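PDB 5TXE: lasso peptide isopeptidase AtxE2 from Asticcacaulis excentricus, which cleaves the isopeptide bond of the threaded lasso peptides astexin-2 and astexin-3, recognising their knotted shape and converting them to linear peptides. Local coordinates for residues R152-S157 / A163-E168; L407-G412 / R496-H501. The protein carries 1 engineered substitution. All coordinates share one frame; numbering follows the deposited sequence.

The two contacts lie on opposite sides of the chain's centre and share no element: their centres are 51 Å apart and their nearest atoms about 37 Å. Contact 1 joins two adjacent strands of one propeller blade, so it is built mainly from backbone hydrogen bonds, with a tryptophan-proline pair and a salt bridge added to the ladder. Contact 2 spans a longer stretch of sequence, setting a turn at the margin of the hydrolase sheet against a helix, and works mainly through side chains. Both are partly buried. In contact 1, V153, A156 and I167 are buried while P165 and E168 are exposed; in contact 2, N409 and N498 are buried and R410 is exposed.

Contact 1: R152-S157 / A163-E168; sequences RVWRAS and ASPVIE
The indole of W154 has P165 lying over one face, with the proline N 3.6 Å above the ring plane and its CD stacked almost on the normal of the six-membered ring, a CH-pi contact of 3.7 Å from CD to centroid. The S164 backbone adjoins the six-membered ring, W154 CE3 to S164 CA 3.6 Å, R152 O is at the edge, and R145 adds a cation-pi interaction. This pairing decorates an antiparallel beta hairpin, the last two strands of a four-stranded blade in the beta-propeller of this prolyl oligopeptidase relative.

The guanidinium of R152 is approached at its edge: NE reaches E168 OE1 at 3.1 Å in a nearly straight bond (169°), part of a salt bridge. The carboxylate stands almost perpendicular to the guanidinium, and NE meets OE1 from above the carboxylate plane. With CG anti to the backbone N (chi1 -178°), the extended E168 chain runs alongside that of R152. NH1 of R152 turns instead to the carbonyl of D147.

W154, A156, A163 and P165 occupy the sheet face toward strand 100-104. On the other, V153 and I167 pack CB to CB at 3.8 Å and meet strands 173-178 and 183-188 of the following sheet. R155 and S164 form a reciprocal pair of backbone hydrogen bonds, but the register slips by one residue at V153, where V166 and I167 make a classic beta bulge: V153 O accepts from V166 N at 2.8 Å and from I167 N at 3.3 Å.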
loop_
_atom_site.group_PDB
_atom_site.type_symbol
_atom_site.label_atom_id
_atom_site.label_comp_id
_atom_site.label_asym_id
_atom_site.label_seq_id
_atom_site.Cartn_x
_atom_site.Cartn_y
_atom_site.Cartn_z
ATOM N N ARG A 152 20.783 6.572 -9.089
ATOM C CA ARG A 152 22.094 7.056 -8.639
ATOM C C ARG A 152 21.979 7.523 -7.185
ATOM O O ARG A 152 20.869 7.738 -6.681
ATOM C CB ARG A 152 22.466 8.267 -9.462
ATOM C CG ARG A 152 22.616 7.981 -10.952
ATOM C CD ARG A 152 23.018 9.250 -11.734
ATOM N NE ARG A 152 23.093 8.953 -13.153
ATOM C CZ ARG A 152 22.044 8.776 -13.957
ATOM N NH1 ARG A 152 20.793 8.862 -13.527
ATOM N NH2 ARG A 152 22.266 8.455 -15.196
ATOM N N VAL A 153 23.115 7.744 -6.545
ATOM C CA VAL A 153 23.134 8.450 -5.262
ATOM C C VAL A 153 23.367 9.933 -5.529
ATOM O O VAL A 153 24.307 10.308 -6.252
ATOM C CB VAL A 153 24.233 7.937 -4.332
ATOM C CG1 VAL A 153 24.196 8.735 -3.059
ATOM C CG2 VAL A 153 24.027 6.462 -4.037
ATOM N N TRP A 154 22.523 10.750 -4.937
ATOM C CA TRP A 154 22.672 12.150 -5.007
ATOM C C TRP A 154 23.075 12.657 -3.622
ATOM O O TRP A 154 22.767 12.046 -2.613
ATOM C CB TRP A 154 21.367 12.851 -5.454
ATOM C CG TRP A 154 21.085 12.743 -6.958
ATOM C CD1 TRP A 154 21.005 11.607 -7.670
ATOM C CD2 TRP A 154 20.858 13.809 -7.873
ATOM N NE1 TRP A 154 20.758 11.889 -8.989
ATOM C CE2 TRP A 154 20.643 13.237 -9.136
ATOM C CE3 TRP A 154 20.805 15.208 -7.745
ATOM C CZ2 TRP A 154 20.359 13.995 -10.274
ATOM C CZ3 TRP A 154 20.562 15.970 -8.893
ATOM C CH2 TRP A 154 20.363 15.356 -10.141
ATOM N N ARG A 155 23.741 13.804 -3.628
ATOM C CA ARG A 155 24.173 14.516 -2.437
ATOM C C ARG A 155 23.646 15.911 -2.461
ATOM O O ARG A 155 23.814 16.600 -3.438
ATOM C CB ARG A 155 25.683 14.553 -2.432
ATOM C CG ARG A 155 26.274 15.351 -1.284
ATOM C CD ARG A 155 27.764 15.221 -1.410
ATOM N NE ARG A 155 28.431 15.976 -0.378
ATOM C CZ ARG A 155 28.871 17.213 -0.540
ATOM N NH1 ARG A 155 28.716 17.828 -1.714
ATOM N NH2 ARG A 155 29.463 17.836 0.480
ATOM N N ALA A 156 22.981 16.329 -1.417
ATOM C CA ALA A 156 22.380 17.647 -1.365
ATOM C C ALA A 156 22.902 18.451 -0.151
ATOM O O ALA A 156 23.039 17.911 0.935
ATOM C CB ALA A 156 20.871 17.546 -1.265
ATOM N N SER A 157 23.093 19.761 -0.326
ATOM C CA SER A 157 23.400 20.660 0.791
ATOM C C SER A 157 22.134 21.019 1.528
ATOM O O SER A 157 21.116 21.314 0.917
ATOM C CB SER A 157 24.118 21.916 0.291
ATOM O OG SER A 157 24.316 22.849 1.325
ATOM N N ALA A 163 22.142 20.211 -5.301
ATOM C CA ALA A 163 22.265 18.788 -5.203
ATOM C C ALA A 163 22.842 18.253 -6.511
ATOM O O ALA A 163 22.589 18.809 -7.541
ATOM C CB ALA A 163 20.884 18.202 -4.932
ATOM N N SER A 164 23.636 17.201 -6.484
ATOM C CA SER A 164 24.084 16.601 -7.735
ATOM C C SER A 164 24.355 15.140 -7.511
ATOM O O SER A 164 24.506 14.726 -6.405
ATOM C CB SER A 164 25.349 17.283 -8.227
ATOM O OG SER A 164 26.243 17.295 -7.175
ATOM N N PRO A 165 24.393 14.356 -8.576
ATOM C CA PRO A 165 24.661 12.949 -8.439
ATOM C C PRO A 165 26.129 12.727 -8.121
ATOM O O PRO A 165 26.993 13.337 -8.777
ATOM C CB PRO A 165 24.341 12.391 -9.840
ATOM C CG PRO A 165 24.501 13.528 -10.794
ATOM C CD PRO A 165 24.136 14.762 -9.973
ATOM N N VAL A 166 26.418 11.835 -7.168
ATOM C CA VAL A 166 27.806 11.520 -6.806
ATOM C C VAL A 166 28.186 10.079 -7.022
ATOM O O VAL A 166 29.346 9.746 -7.081
ATOM C CB VAL A 166 28.113 11.965 -5.383
ATOM C CG1 VAL A 166 27.982 13.487 -5.276
ATOM C CG2 VAL A 166 27.161 11.322 -4.377
ATOM N N ILE A 167 27.220 9.197 -7.184
ATOM C CA ILE A 167 27.564 7.838 -7.510
ATOM C C ILE A 167 26.658 7.354 -8.625
ATOM O O ILE A 167 25.423 7.427 -8.502
ATOM C CB ILE A 167 27.386 6.910 -6.264
ATOM C CG1 ILE A 167 28.143 7.456 -5.049
ATOM C CG2 ILE A 167 27.903 5.515 -6.565
ATOM C CD1 ILE A 167 27.984 6.632 -3.790
ATOM N N GLU A 168 27.273 6.761 -9.646
ATOM C CA GLU A 168 26.542 6.093 -10.702
ATOM C C GLU A 168 27.287 4.834 -11.036
ATOM O O GLU A 168 28.491 4.821 -11.000
ATOM C CB GLU A 168 26.500 6.951 -11.962
ATOM C CG GLU A 168 25.695 6.299 -13.068
ATOM C CD GLU A 168 25.707 7.096 -14.376
ATOM O OE1 GLU A 168 25.859 8.333 -14.334
ATOM O OE2 GLU A 168 25.521 6.456 -15.444
#

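Contact 2: L407-G412 / R496-H501; sequences LRNRNG and RWNILH
R410 lies across H501, its NE over one face of the imidazole and 3.3 Å from H501 CG. The CD methylene adds a CH-pi contact over the same ring, 4.3 Å from CD to the centroid. R410 gets there with CG between the backbone N and the carbonyl carbon (chi1 50°) and a bend at chi3. Its guanidinium is tilted 47° from the imidazole rather than stacked flat on it, with H501 O over one guanidinium face toward the rim. The charged end continues past the ring to D505, which forms a salt bridge with NH1, so R410 spans about a turn of helix 494-512.

N498 supplies the second, more buried point of contact. A chi1 of 173° sets the N498 amide opposite its own backbone N and brings OD1 out to the turn, 2.9 Å from N409 ND2, with the two amides nearly perpendicular. N411 slides past N498 in the opposite direction, its CB 3.9 Å from N498 OD1.

N409 shapes this turn: OD1 accepts from N411 N at 2.8 Å, an Asx turn, and also from I413 N, while G412 N bonds to N409 O in a type I beta turn. ND2 donates to T502 OG1 on the helix. Replacing N409 by alanine removes both amide atoms, which would probably leave N411 N and I413 N without this acceptor and T502 OG1 without the bond from ND2, so that the turn is less firmly tied to the helix.

The turn links strands 401-408 and 414-421 at one margin of the mixed alpha/beta-hydrolase sheet. Helix 494-512 holds it from one side and, through W497 against F535 and R496 against D528, leans on helix 528-539, which begins just after the engineered A527 at the nucleophile position.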
loop_
_atom_site.group_PDB
_atom_site.type_symbol
_atom_site.label_atom_id
_atom_site.label_comp_id
_atom_site.label_asym_id
_atom_site.label_seq_id
_atom_site.Cartn_x
_atom_site.Cartn_y
_atom_site.Cartn_z
ATOM N N LEU A 407 -19.429 -2.963 13.721
ATOM C CA LEU A 407 -20.334 -4.024 13.937
ATOM C C LEU A 407 -19.564 -5.333 14.144
ATOM O O LEU A 407 -18.325 -5.386 13.986
ATOM C CB LEU A 407 -21.360 -4.136 12.808
ATOM C CG LEU A 407 -20.913 -4.433 11.371
ATOM C CD1 LEU A 407 -20.561 -5.900 11.129
ATOM C CD2 LEU A 407 -22.068 -4.032 10.440
ATOM N N ARG A 408 -20.293 -6.354 14.576
ATOM C CA ARG A 408 -19.723 -7.652 14.718
ATOM C C ARG A 408 -20.415 -8.369 13.619
ATOM O O ARG A 408 -21.616 -8.187 13.451
ATOM C CB ARG A 408 -20.039 -8.275 16.065
ATOM C CG ARG A 408 -19.215 -9.527 16.319
ATOM C CD ARG A 408 -19.476 -10.121 17.702
ATOM N NE ARG A 408 -18.964 -9.328 18.826
ATOM C CZ ARG A 408 -17.703 -9.317 19.234
ATOM N NH1 ARG A 408 -16.752 -9.992 18.587
ATOM N NH2 ARG A 408 -17.357 -8.582 20.281
ATOM N N ASN A 409 -19.666 -9.129 12.840
ATOM C CA ASN A 409 -20.254 -9.781 11.701
ATOM C C ASN A 409 -20.849 -11.109 12.118
ATOM O O ASN A 409 -20.688 -11.536 13.275
ATOM C CB ASN A 409 -19.259 -9.871 10.515
ATOM C CG ASN A 409 -18.181 -10.925 10.664
ATOM O OD1 ASN A 409 -18.231 -11.778 11.524
ATOM N ND2 ASN A 409 -17.140 -10.835 9.800
ATOM N N ARG A 410 -21.519 -11.758 11.170
ATOM C CA ARG A 410 -22.197 -13.016 11.435
ATOM C C ARG A 410 -21.249 -14.143 11.864
ATOM O O ARG A 410 -21.666 -15.116 12.470
ATOM C CB ARG A 410 -23.123 -13.405 10.263
ATOM C CG ARG A 410 -22.606 -13.401 8.803
ATOM C CD ARG A 410 -23.662 -14.097 7.927
ATOM N NE ARG A 410 -24.074 -13.504 6.660
ATOM C CZ ARG A 410 -24.744 -12.364 6.492
ATOM N NH1 ARG A 410 -25.008 -11.581 7.512
ATOM N NH2 ARG A 410 -25.114 -11.988 5.274
ATOM N N ASN A 411 -19.961 -13.999 11.636
ATOM C CA ASN A 411 -19.029 -14.971 12.152
ATOM C C ASN A 411 -18.412 -14.538 13.454
ATOM O O ASN A 411 -17.384 -15.107 13.852
ATOM C CB ASN A 411 -17.959 -15.198 11.097
ATOM C CG ASN A 411 -18.569 -15.704 9.801
ATOM O OD1 ASN A 411 -18.704 -14.992 8.794
ATOM N ND2 ASN A 411 -18.995 -16.946 9.849
ATOM N N GLY A 412 -18.997 -13.521 14.106
ATOM C CA GLY A 412 -18.504 -13.074 15.426
ATOM C C GLY A 412 -17.302 -12.136 15.409
ATOM O O GLY A 412 -16.666 -11.923 16.408
ATOM N N ARG A 496 -13.394 -15.777 1.648
ATOM C CA ARG A 496 -14.029 -14.910 0.730
ATOM C C ARG A 496 -15.462 -14.776 1.073
ATOM O O ARG A 496 -16.046 -13.685 0.914
ATOM C CB ARG A 496 -13.938 -15.465 -0.690
ATOM C CG ARG A 496 -13.659 -14.416 -1.710
ATOM C CD ARG A 496 -12.184 -14.163 -1.536
ATOM N NE ARG A 496 -11.865 -12.813 -1.514
ATOM C CZ ARG A 496 -10.640 -12.355 -1.358
ATOM N NH1 ARG A 496 -9.622 -13.171 -1.217
ATOM N NH2 ARG A 496 -10.447 -11.060 -1.391
ATOM N N TRP A 497 -16.090 -15.885 1.509
ATOM C CA TRP A 497 -17.489 -15.774 2.024
ATOM C C TRP A 497 -17.603 -14.882 3.264
ATOM O O TRP A 497 -18.552 -14.146 3.424
ATOM C CB TRP A 497 -18.053 -17.134 2.366
ATOM C CG TRP A 497 -18.552 -17.894 1.219
ATOM C CD1 TRP A 497 -18.017 -19.060 0.658
ATOM C CD2 TRP A 497 -19.741 -17.612 0.511
ATOM N NE1 TRP A 497 -18.831 -19.481 -0.367
ATOM C CE2 TRP A 497 -19.890 -18.605 -0.473
ATOM C CE3 TRP A 497 -20.695 -16.602 0.609
ATOM C CZ2 TRP A 497 -20.942 -18.608 -1.346
ATOM C CZ3 TRP A 497 -21.747 -16.615 -0.259
ATOM C CH2 TRP A 497 -21.869 -17.604 -1.226
ATOM N N ASN A 498 -16.649 -14.973 4.172
ATOM C CA ASN A 498 -16.673 -14.089 5.364
ATOM C C ASN A 498 -16.598 -12.623 4.941
ATOM O O ASN A 498 -17.265 -11.720 5.524
ATOM C CB ASN A 498 -15.476 -14.414 6.266
ATOM C CG ASN A 498 -15.323 -13.434 7.459
ATOM O OD1 ASN A 498 -16.285 -13.138 8.193
ATOM N ND2 ASN A 498 -14.086 -12.939 7.655
ATOM N N ILE A 499 -15.751 -12.355 3.947
ATOM C CA ILE A 499 -15.704 -10.997 3.406
ATOM C C ILE A 499 -17.025 -10.563 2.784
ATOM O O ILE A 499 -17.542 -9.467 3.045
ATOM C CB ILE A 499 -14.514 -10.829 2.437
ATOM C CG1 ILE A 499 -13.238 -10.901 3.251
ATOM C CG2 ILE A 499 -14.591 -9.465 1.740
ATOM C CD1 ILE A 499 -12.026 -11.249 2.439
ATOM N N LEU A 500 -17.570 -11.406 1.938
ATOM C CA LEU A 500 -18.803 -11.026 1.246
ATOM C C LEU A 500 -19.956 -10.843 2.243
ATOM O O LEU A 500 -20.748 -9.881 2.144
ATOM C CB LEU A 500 -19.173 -12.066 0.239
ATOM C CG LEU A 500 -20.486 -11.840 -0.487
ATOM C CD1 LEU A 500 -20.490 -10.575 -1.286
ATOM C CD2 LEU A 500 -20.755 -12.986 -1.414
ATOM N N HIS A 501 -20.030 -11.747 3.218
ATOM C CA HIS A 501 -21.082 -11.640 4.237
ATOM C C HIS A 501 -20.898 -10.410 5.051
ATOM O O HIS A 501 -21.877 -9.781 5.447
ATOM C CB HIS A 501 -21.069 -12.841 5.158
ATOM C CG HIS A 501 -21.587 -14.114 4.559
ATOM N ND1 HIS A 501 -22.668 -14.170 3.703
ATOM C CD2 HIS A 501 -21.197 -15.391 4.748
ATOM C CE1 HIS A 501 -22.911 -15.425 3.377
ATOM N NE2 HIS A 501 -22.028 -16.185 3.993
#